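Local coordinates for putative tagatose-6-phosphate ketose/aldose isomerase (Escherichia coli, PDB 3C3J), which belongs to the SIS (sugar isomerase) family, each chain carrying two SIS domains built round parallel sheets, and forms a dimer of identical chains, at residues Q236-E241 / V279-S284; D259-F264 / Q290-L295; G267-V272 / L296-R301. All coordinates share one frame; numbering follows the deposited sequence.

Contact 1. Residues Q236-E241 / V279-S284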
loop_
_atom_site.group_PDB
_atom_site.type_symbol
_atom_site.label_atom_id
_atom_site.label_comp_id
_atom_site.label_asym_id
_atom_site.label_seq_id
_atom_site.Cartn_x
_atom_site.Cartn_y
_atom_site.Cartn_z
ATOM N N GLN A 236 5.564 -8.265 -0.294
ATOM C CA GLN A 236 4.257 -7.788 0.104
ATOM C C GLN A 236 3.368 -7.564 -1.145
ATOM O O GLN A 236 2.154 -7.838 -1.119
ATOM C CB GLN A 236 4.316 -6.535 0.996
ATOM C CG GLN A 236 2.915 -6.195 1.486
ATOM C CD GLN A 236 2.792 -5.013 2.412
ATOM O OE1 GLN A 236 3.792 -4.351 2.813
ATOM N NE2 GLN A 236 1.534 -4.712 2.755
ATOM N N GLY A 237 3.962 -7.074 -2.235
ATOM C CA GLY A 237 3.226 -6.945 -3.495
ATOM C C GLY A 237 2.733 -8.281 -4.043
ATOM O O GLY A 237 1.642 -8.364 -4.601
ATOM N N ALA A 238 3.546 -9.330 -3.903
ATOM C CA ALA A 238 3.135 -10.691 -4.258
ATOM C C ALA A 238 1.982 -11.165 -3.370
ATOM O O ALA A 238 0.998 -11.783 -3.861
ATOM C CB ALA A 238 4.333 -11.651 -4.163
ATOM N N ALA A 239 2.088 -10.867 -2.077
ATOM C CA ALA A 239 0.990 -11.147 -1.131
ATOM C C ALA A 239 -0.291 -10.429 -1.517
ATOM O O ALA A 239 -1.364 -11.016 -1.454
ATOM C CB ALA A 239 1.401 -10.823 0.309
ATOM N N ARG A 240 -0.168 -9.177 -1.962
ATOM C CA ARG A 240 -1.316 -8.376 -2.380
ATOM C C ARG A 240 -1.996 -8.948 -3.611
ATOM O O ARG A 240 -3.241 -9.069 -3.643
ATOM C CB ARG A 240 -0.877 -6.941 -2.638
ATOM C CG ARG A 240 -2.023 -5.968 -2.804
ATOM C CD ARG A 240 -1.415 -4.536 -2.869
ATOM N NE ARG A 240 -2.433 -3.506 -2.847
ATOM C CZ ARG A 240 -2.148 -2.201 -2.876
ATOM N NH1 ARG A 240 -0.887 -1.772 -2.964
ATOM N NH2 ARG A 240 -3.121 -1.323 -2.862
ATOM N N GLU A 241 -1.203 -9.325 -4.607
ATOM C CA GLU A 241 -1.736 -10.012 -5.795
ATOM C C GLU A 241 -2.418 -11.344 -5.441
ATOM O O GLU A 241 -3.475 -11.685 -6.001
ATOM C CB GLU A 241 -0.587 -10.256 -6.783
ATOM C CG GLU A 241 -0.894 -11.114 -8.020
ATOM C CD GLU A 241 -2.181 -10.743 -8.765
ATOM O OE1 GLU A 241 -2.732 -9.624 -8.565
ATOM O OE2 GLU A 241 -2.619 -11.585 -9.586
ATOM N N VAL A 279 -0.765 -17.490 5.078
ATOM C CA VAL A 279 0.319 -18.005 4.238
ATOM C C VAL A 279 1.487 -17.028 4.251
ATOM O O VAL A 279 1.321 -15.849 3.954
ATOM C CB VAL A 279 -0.156 -18.276 2.787
ATOM C CG1 VAL A 279 0.999 -18.836 1.927
ATOM C CG2 VAL A 279 -1.380 -19.196 2.779
ATOM N N VAL A 280 2.669 -17.534 4.580
ATOM C CA VAL A 280 3.864 -16.711 4.701
ATOM C C VAL A 280 4.826 -17.044 3.584
ATOM O O VAL A 280 5.305 -18.181 3.482
ATOM C CB VAL A 280 4.551 -16.882 6.070
ATOM C CG1 VAL A 280 5.808 -15.994 6.162
ATOM C CG2 VAL A 280 3.555 -16.580 7.209
ATOM N N PHE A 281 5.114 -16.043 2.759
ATOM C CA PHE A 281 6.129 -16.131 1.717
ATOM C C PHE A 281 7.505 -15.770 2.338
ATOM O O PHE A 281 7.823 -14.592 2.538
ATOM C CB PHE A 281 5.836 -15.153 0.562
ATOM C CG PHE A 281 4.510 -15.372 -0.168
ATOM C CD1 PHE A 281 3.838 -16.600 -0.164
ATOM C CD2 PHE A 281 3.990 -14.348 -0.942
ATOM C CE1 PHE A 281 2.650 -16.758 -0.850
ATOM C CE2 PHE A 281 2.823 -14.503 -1.659
ATOM C CZ PHE A 281 2.152 -15.710 -1.633
ATOM N N VAL A 282 8.312 -16.784 2.652
ATOM C CA VAL A 282 9.559 -16.565 3.355
ATOM C C VAL A 282 10.667 -16.039 2.424
ATOM O O VAL A 282 10.941 -16.614 1.365
ATOM C CB VAL A 282 10.010 -17.870 4.067
ATOM C CG1 VAL A 282 11.354 -17.677 4.818
ATOM C CG2 VAL A 282 8.924 -18.337 5.015
ATOM N N SER A 283 11.303 -14.946 2.829
ATOM C CA SER A 283 12.396 -14.369 2.056
ATOM C C SER A 283 13.554 -15.346 1.901
ATOM O O SER A 283 13.815 -16.155 2.787
ATOM C CB SER A 283 12.880 -13.053 2.690
ATOM O OG SER A 283 13.932 -12.482 1.930
ATOM N N SER A 284 14.232 -15.258 0.760
ATOM C CA SER A 284 15.511 -15.937 0.524
ATOM C C SER A 284 16.706 -15.085 0.942
ATOM O O SER A 284 17.858 -15.541 0.905
ATOM C CB SER A 284 15.642 -16.288 -0.959
ATOM O OG SER A 284 15.655 -15.116 -1.748
#
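The ring of Phe281 meets helix 235-249 with its edge, bringing CE2 against the backbone between Ala238 and Ala239. Its closest approach is 3.7 Å, from Phe281 CE2 to Ala239 N, and Ala238 C lies in the plane of the ring, 3.8 Å from the same Phe281 CE2. The two methyl groups take part less closely: Ala238 CB is 4.1 Å from Phe281 CE2, while Ala239 CB is 4.4 Å from it. With CG anti to its own carbonyl carbon (chi1 -61°), the phenyl group reaches from the strand toward the helix, and the small alanines let its rim come up to the main chain. This is the packing of a helix on a parallel sheet in a three-layer alpha/beta sandwich, the architecture of SIS domains: strand 276-281 lies in the middle of its sheet, hydrogen-bonded through Phe281 to Leu230 and through Val280 to Ile309 and Ile311. The tight part is confined to this one ring and two alanines, all buried, and the whole interface covers just 99 Å². On the side turned away from the strand the helix carries the partly exposed Gln236, which packs on Tyr258 and Asp259, and Arg240, which forms a salt bridge with Asp69 of the other SIS domain. Beyond the strand the chain diverges as far as the partly exposed Ser284, its hydroxyl hydrogen-bonded to the carbonyl of Phe333.

Contact 2. Residues D259-F264 / Q290-L295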
loop_
_atom_site.group_PDB
_atom_site.type_symbol
_atom_site.label_atom_id
_atom_site.label_comp_id
_atom_site.label_asym_id
_atom_site.label_seq_id
_atom_site.Cartn_x
_atom_site.Cartn_y
_atom_site.Cartn_z
ATOM N N ASP A 259 -0.180 -8.255 4.033
ATOM C CA ASP A 259 0.690 -7.373 4.811
ATOM C C ASP A 259 2.109 -7.883 4.743
ATOM O O ASP A 259 2.385 -8.894 4.097
ATOM C CB ASP A 259 0.253 -7.293 6.280
ATOM C CG ASP A 259 0.428 -5.885 6.894
ATOM O OD1 ASP A 259 1.453 -5.189 6.677
ATOM O OD2 ASP A 259 -0.473 -5.488 7.657
ATOM N N SER A 260 3.013 -7.165 5.393
ATOM C CA SER A 260 4.347 -7.675 5.631
ATOM C C SER A 260 4.326 -8.371 6.993
ATOM O O SER A 260 3.501 -8.046 7.831
ATOM C CB SER A 260 5.376 -6.561 5.651
ATOM O OG SER A 260 5.145 -5.716 6.739
ATOM N N PRO A 261 5.187 -9.374 7.187
ATOM C CA PRO A 261 5.296 -10.006 8.504
ATOM C C PRO A 261 5.483 -9.029 9.675
ATOM O O PRO A 261 4.783 -9.164 10.685
ATOM C CB PRO A 261 6.502 -10.946 8.333
ATOM C CG PRO A 261 6.443 -11.325 6.898
ATOM C CD PRO A 261 5.991 -10.070 6.174
ATOM N N THR A 262 6.381 -8.050 9.536
ATOM C CA THR A 262 6.629 -7.104 10.627
ATOM C C THR A 262 5.476 -6.084 10.775
ATOM O O THR A 262 5.082 -5.760 11.888
ATOM C CB THR A 262 7.973 -6.392 10.465
ATOM O OG1 THR A 262 7.998 -5.765 9.187
ATOM C CG2 THR A 262 9.136 -7.411 10.548
ATOM N N GLY A 263 4.910 -5.639 9.654
ATOM C CA GLY A 263 3.739 -4.769 9.643
ATOM C C GLY A 263 2.539 -5.412 10.328
ATOM O O GLY A 263 1.776 -4.735 11.031
ATOM N N PHE A 264 2.411 -6.730 10.156
ATOM C CA PHE A 264 1.273 -7.499 10.679
ATOM C C PHE A 264 1.102 -7.384 12.192
ATOM O O PHE A 264 -0.022 -7.413 12.696
ATOM C CB PHE A 264 1.408 -8.971 10.264
ATOM C CG PHE A 264 0.111 -9.754 10.281
ATOM C CD1 PHE A 264 -1.017 -9.275 9.637
ATOM C CD2 PHE A 264 0.055 -11.000 10.885
ATOM C CE1 PHE A 264 -2.210 -10.006 9.627
ATOM C CE2 PHE A 264 -1.123 -11.746 10.875
ATOM C CZ PHE A 264 -2.257 -11.247 10.247
ATOM N N GLN A 290 15.149 -13.636 8.587
ATOM C CA GLN A 290 15.149 -13.732 10.045
ATOM C C GLN A 290 13.858 -13.150 10.635
ATOM O O GLN A 290 13.271 -13.720 11.532
ATOM C CB GLN A 290 16.359 -13.000 10.603
ATOM C CG GLN A 290 17.662 -13.553 10.110
ATOM C CD GLN A 290 18.789 -12.733 10.620
ATOM O OE1 GLN A 290 19.051 -11.625 10.117
ATOM N NE2 GLN A 290 19.404 -13.203 11.692
ATOM N N TYR A 291 13.401 -12.038 10.068
ATOM C CA TYR A 291 12.194 -11.387 10.525
ATOM C C TYR A 291 10.959 -12.197 10.157
ATOM O O TYR A 291 10.019 -12.297 10.944
ATOM C CB TYR A 291 12.109 -9.970 9.946
ATOM C CG TYR A 291 13.177 -9.039 10.505
ATOM C CD1 TYR A 291 12.955 -8.317 11.665
ATOM C CD2 TYR A 291 14.409 -8.910 9.878
ATOM C CE1 TYR A 291 13.923 -7.478 12.179
ATOM C CE2 TYR A 291 15.385 -8.095 10.381
ATOM C CZ TYR A 291 15.142 -7.380 11.535
ATOM O OH TYR A 291 16.107 -6.552 12.035
ATOM N N ASP A 292 10.959 -12.741 8.941
ATOM C CA ASP A 292 9.873 -13.634 8.484
ATOM C C ASP A 292 9.720 -14.841 9.394
ATOM O O ASP A 292 8.608 -15.198 9.780
ATOM C CB ASP A 292 10.097 -14.116 7.061
ATOM C CG ASP A 292 10.109 -12.971 6.037
ATOM O OD1 ASP A 292 9.660 -11.855 6.363
ATOM O OD2 ASP A 292 10.586 -13.203 4.914
ATOM N N LEU A 293 10.838 -15.452 9.753
ATOM C CA LEU A 293 10.798 -16.639 10.586
ATOM C C LEU A 293 10.413 -16.336 12.056
ATOM O O LEU A 293 9.728 -17.134 12.677
ATOM C CB LEU A 293 12.127 -17.375 10.485
ATOM C CG LEU A 293 12.450 -18.037 9.147
ATOM C CD1 LEU A 293 13.776 -18.753 9.286
ATOM C CD2 LEU A 293 11.361 -19.036 8.727
ATOM N N ASP A 294 10.824 -15.196 12.606
ATOM C CA ASP A 294 10.344 -14.775 13.930
ATOM C C ASP A 294 8.837 -14.566 13.980
ATOM O O ASP A 294 8.192 -14.967 14.940
ATOM C CB ASP A 294 11.000 -13.480 14.355
ATOM C CG ASP A 294 12.444 -13.646 14.660
ATOM O OD1 ASP A 294 12.902 -14.803 14.863
ATOM O OD2 ASP A 294 13.112 -12.595 14.712
ATOM N N LEU A 295 8.281 -13.945 12.948
ATOM C CA LEU A 295 6.837 -13.799 12.849
ATOM C C LEU A 295 6.118 -15.166 12.669
ATOM O O LEU A 295 5.094 -15.440 13.317
ATOM C CB LEU A 295 6.417 -12.807 11.733
ATOM C CG LEU A 295 4.872 -12.873 11.846
ATOM C CD1 LEU A 295 4.255 -11.815 12.710
ATOM C CD2 LEU A 295 4.136 -13.117 10.547
#
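Leu295 carries CG anti to its backbone N (chi1 179°), which extends its branched end from helix 288-302 toward Pro261, whereas Asp292, with CG anti to the carbonyl carbon (chi1 -63°), swings its carboxylate back to the same proline. Pro261 thus sits against both. Its CB is 3.9 Å from Leu295 CB, and the two leucine methyls divide the residue between them: CD1 approaches the carbonyl, 3.4 Å from Pro261 O, and CD2 lies beside CA and CB. The side chains of Pro261 and Asp292 cross obliquely, Pro261 CG being 3.3 Å from Asp292 OD1. That oxygen also has a polar partner, the hydroxyl of Ser232, and Asp292 OD2 is bonded to Ser283 N, so both oxygens of this buried carboxylate are satisfied. Farther out, Thr262 CG2 touches Tyr291 CB at 4.0 Å, with CD1 of the tyrosine close by. The phenol group continues past it to Tyr287 and to the backbone N of His380 of the second subunit, and the hydroxyl of Thr262 is bonded to the carbonyl of Thr89 of that subunit. Ser260 holds the short turn in shape, its OG accepting from Gly263 N at 2.9 Å with an N-H...O angle of 144°. Serine as N-cap with proline right after it is a common way to start a helix, here the short, weakly bonded one at about 261-264; it follows strand 255-259, outermost of its sheet within this chain, and its proline packs on helix 288-302 in the alpha/beta fold of the second SIS domain, beside the subunit interface.

Contact 3. Residues G267-V272 / L296-R301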
loop_
_atom_site.group_PDB
_atom_site.type_symbol
_atom_site.label_atom_id
_atom_site.label_comp_id
_atom_site.label_asym_id
_atom_site.label_seq_id
_atom_site.Cartn_x
_atom_site.Cartn_y
_atom_site.Cartn_z
ATOM N N GLY A 267 -1.295 -4.178 14.693
ATOM C CA GLY A 267 -2.760 -4.071 14.597
ATOM C C GLY A 267 -3.431 -5.146 13.757
ATOM O O GLY A 267 -4.392 -5.778 14.207
ATOM N N PRO A 268 -2.961 -5.340 12.518
ATOM C CA PRO A 268 -3.653 -6.249 11.592
ATOM C C PRO A 268 -3.776 -7.713 12.036
ATOM O O PRO A 268 -4.703 -8.400 11.622
ATOM C CB PRO A 268 -2.834 -6.125 10.312
ATOM C CG PRO A 268 -2.194 -4.821 10.396
ATOM C CD PRO A 268 -1.848 -4.657 11.843
ATOM N N LYS A 269 -2.875 -8.146 12.914
ATOM C CA LYS A 269 -2.878 -9.492 13.467
ATOM C C LYS A 269 -4.209 -9.840 14.148
ATOM O O LYS A 269 -4.597 -11.004 14.244
ATOM C CB LYS A 269 -1.741 -9.608 14.464
ATOM C CG LYS A 269 -1.381 -10.999 14.798
ATOM C CD LYS A 269 -0.345 -11.010 15.923
ATOM C CE LYS A 269 -0.267 -12.392 16.531
ATOM N NZ LYS A 269 0.589 -12.459 17.746
ATOM N N SER A 270 -4.918 -8.812 14.590
ATOM C CA SER A 270 -6.219 -8.987 15.214
ATOM C C SER A 270 -7.208 -9.661 14.288
ATOM O O SER A 270 -8.172 -10.254 14.745
ATOM C CB SER A 270 -6.785 -7.642 15.666
ATOM O OG SER A 270 -6.907 -6.792 14.561
ATOM N N LEU A 271 -6.973 -9.589 12.984
ATOM C CA LEU A 271 -7.843 -10.303 12.069
ATOM C C LEU A 271 -7.717 -11.846 12.142
ATOM O O LEU A 271 -8.603 -12.565 11.693
ATOM C CB LEU A 271 -7.694 -9.737 10.651
ATOM C CG LEU A 271 -6.550 -10.210 9.799
ATOM C CD1 LEU A 271 -6.951 -11.518 9.160
ATOM C CD2 LEU A 271 -6.179 -9.125 8.746
ATOM N N VAL A 272 -6.628 -12.362 12.699
ATOM C CA VAL A 272 -6.451 -13.806 12.753
ATOM C C VAL A 272 -7.457 -14.457 13.724
ATOM O O VAL A 272 -7.479 -14.165 14.916
ATOM C CB VAL A 272 -5.015 -14.199 13.144
ATOM C CG1 VAL A 272 -4.876 -15.715 13.226
ATOM C CG2 VAL A 272 -4.003 -13.630 12.145
ATOM N N LEU A 296 6.656 -16.019 11.798
ATOM C CA LEU A 296 6.118 -17.371 11.637
ATOM C C LEU A 296 6.072 -18.098 12.992
ATOM O O LEU A 296 5.059 -18.686 13.364
ATOM C CB LEU A 296 6.979 -18.157 10.668
ATOM C CG LEU A 296 6.513 -19.557 10.283
ATOM C CD1 LEU A 296 5.067 -19.495 9.774
ATOM C CD2 LEU A 296 7.485 -20.109 9.228
ATOM N N ALA A 297 7.174 -18.025 13.721
ATOM C CA ALA A 297 7.253 -18.651 15.062
ATOM C C ALA A 297 6.143 -18.154 15.989
ATOM O O ALA A 297 5.518 -18.927 16.731
ATOM C CB ALA A 297 8.616 -18.385 15.683
ATOM N N GLU A 298 5.907 -16.854 15.959
ATOM C CA GLU A 298 4.868 -16.242 16.761
ATOM C C GLU A 298 3.470 -16.727 16.356
ATOM O O GLU A 298 2.661 -17.074 17.221
ATOM C CB GLU A 298 4.970 -14.712 16.644
ATOM C CG GLU A 298 3.877 -13.900 17.345
ATOM C CD GLU A 298 4.127 -12.396 17.250
ATOM O OE1 GLU A 298 5.321 -11.982 17.297
ATOM O OE2 GLU A 298 3.128 -11.644 17.110
ATOM N N LEU A 299 3.189 -16.782 15.053
ATOM C CA LEU A 299 1.895 -17.297 14.590
ATOM C C LEU A 299 1.704 -18.775 14.939
ATOM O O LEU A 299 0.595 -19.194 15.231
ATOM C CB LEU A 299 1.734 -17.091 13.074
ATOM C CG LEU A 299 1.722 -15.622 12.629
ATOM C CD1 LEU A 299 1.344 -15.520 11.153
ATOM C CD2 LEU A 299 0.812 -14.758 13.500
ATOM N N ARG A 300 2.779 -19.550 14.893
ATOM C CA ARG A 300 2.721 -20.983 15.200
ATOM C C ARG A 300 2.479 -21.200 16.698
ATOM O O ARG A 300 1.631 -22.015 17.105
ATOM C CB ARG A 300 4.011 -21.682 14.762
ATOM C CG ARG A 300 4.149 -21.867 13.234
ATOM C CD ARG A 300 4.848 -23.163 12.884
ATOM N NE ARG A 300 5.290 -23.282 11.502
ATOM C CZ ARG A 300 4.488 -23.439 10.453
ATOM N NH1 ARG A 300 3.173 -23.437 10.593
ATOM N NH2 ARG A 300 5.018 -23.589 9.245
ATOM N N ARG A 301 3.194 -20.429 17.501
ATOM C CA ARG A 301 3.042 -20.453 18.951
ATOM C C ARG A 301 1.659 -19.997 19.411
ATOM O O ARG A 301 1.089 -20.605 20.316
ATOM C CB ARG A 301 4.107 -19.570 19.593
ATOM C CG ARG A 301 4.485 -19.952 20.976
ATOM C CD ARG A 301 4.917 -18.751 21.832
ATOM N NE ARG A 301 5.709 -17.696 21.151
ATOM C CZ ARG A 301 5.221 -16.549 20.631
ATOM N NH1 ARG A 301 3.906 -16.266 20.632
ATOM N NH2 ARG A 301 6.064 -15.671 20.077
#
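The carboxylate of Glu298 is met by Lys269 on the anti side of OE2, the ammonium nitrogen standing 16° out of the carboxylate plane. The other oxygen, OE1, forms a salt bridge with Arg265, so the two ends of the group are held by different cations. A second flat group, the guanidinium of Arg300 on another side of the helix, has Leu296 CD1 over the centre of one face, 4.0 Å above its plane, and donates to the carbonyls of Ile318, Val308 and Pro323. Across the contact the salt bridge is short, 2.7 Å from Lys269 NZ to Glu298 OE2. Both side chains begin with CG anti to the backbone N (chi1 -163° for Lys269 and 175° for Glu298) and stay extended beyond it, which lets their charged ends span a gap between backbones whose nearest CA atoms, of Lys269 and Leu299, are 9.2 Å apart. The aliphatic part of the lysine runs past Leu299 in the opposite sense, with Lys269 CE 4.0 Å from Leu299 CD2. Asp302 gives NZ a second acidic partner; two carboxylates would probably steady its positive charge. At the base of the lysine, the 3-10 turn is closed by Gly267 O, which accepts from both the N and the OG of Ser270. This turn belongs to the connection from strand 255-259, past neighbouring strand 226-231, to strand 276-281 of the same parallel sheet; the salt bridge fastens it to helix 288-302, which follows strand 276-281, while Leu271 and Leu299 pack on strand 226-231 and Pro268 on Leu244 of the second subunit.

Followed from the N terminus, the chain passes through 236-241 on helix 235-249, then 259-264 and 267-272, before strand 276-281 brings 279-284 back to the helix and closes contact 1. Helix 288-302 then closes contact 2 with 290-295 and, directly after it, contact 3 with 296-301. None nests inside another: the segments alternate, so all three loops cross. Contacts 2 and 3 share that helix, their centres about 9 Å apart, and Phe264 O to Lys269 N probably joins their first segments by a hydrogen bond. Gln236 packs against Ser260, joining contacts 1 and 2. Together they tie helix 235-249 to the central strand 276-281, and the turns after strand 255-259 to helix 288-302.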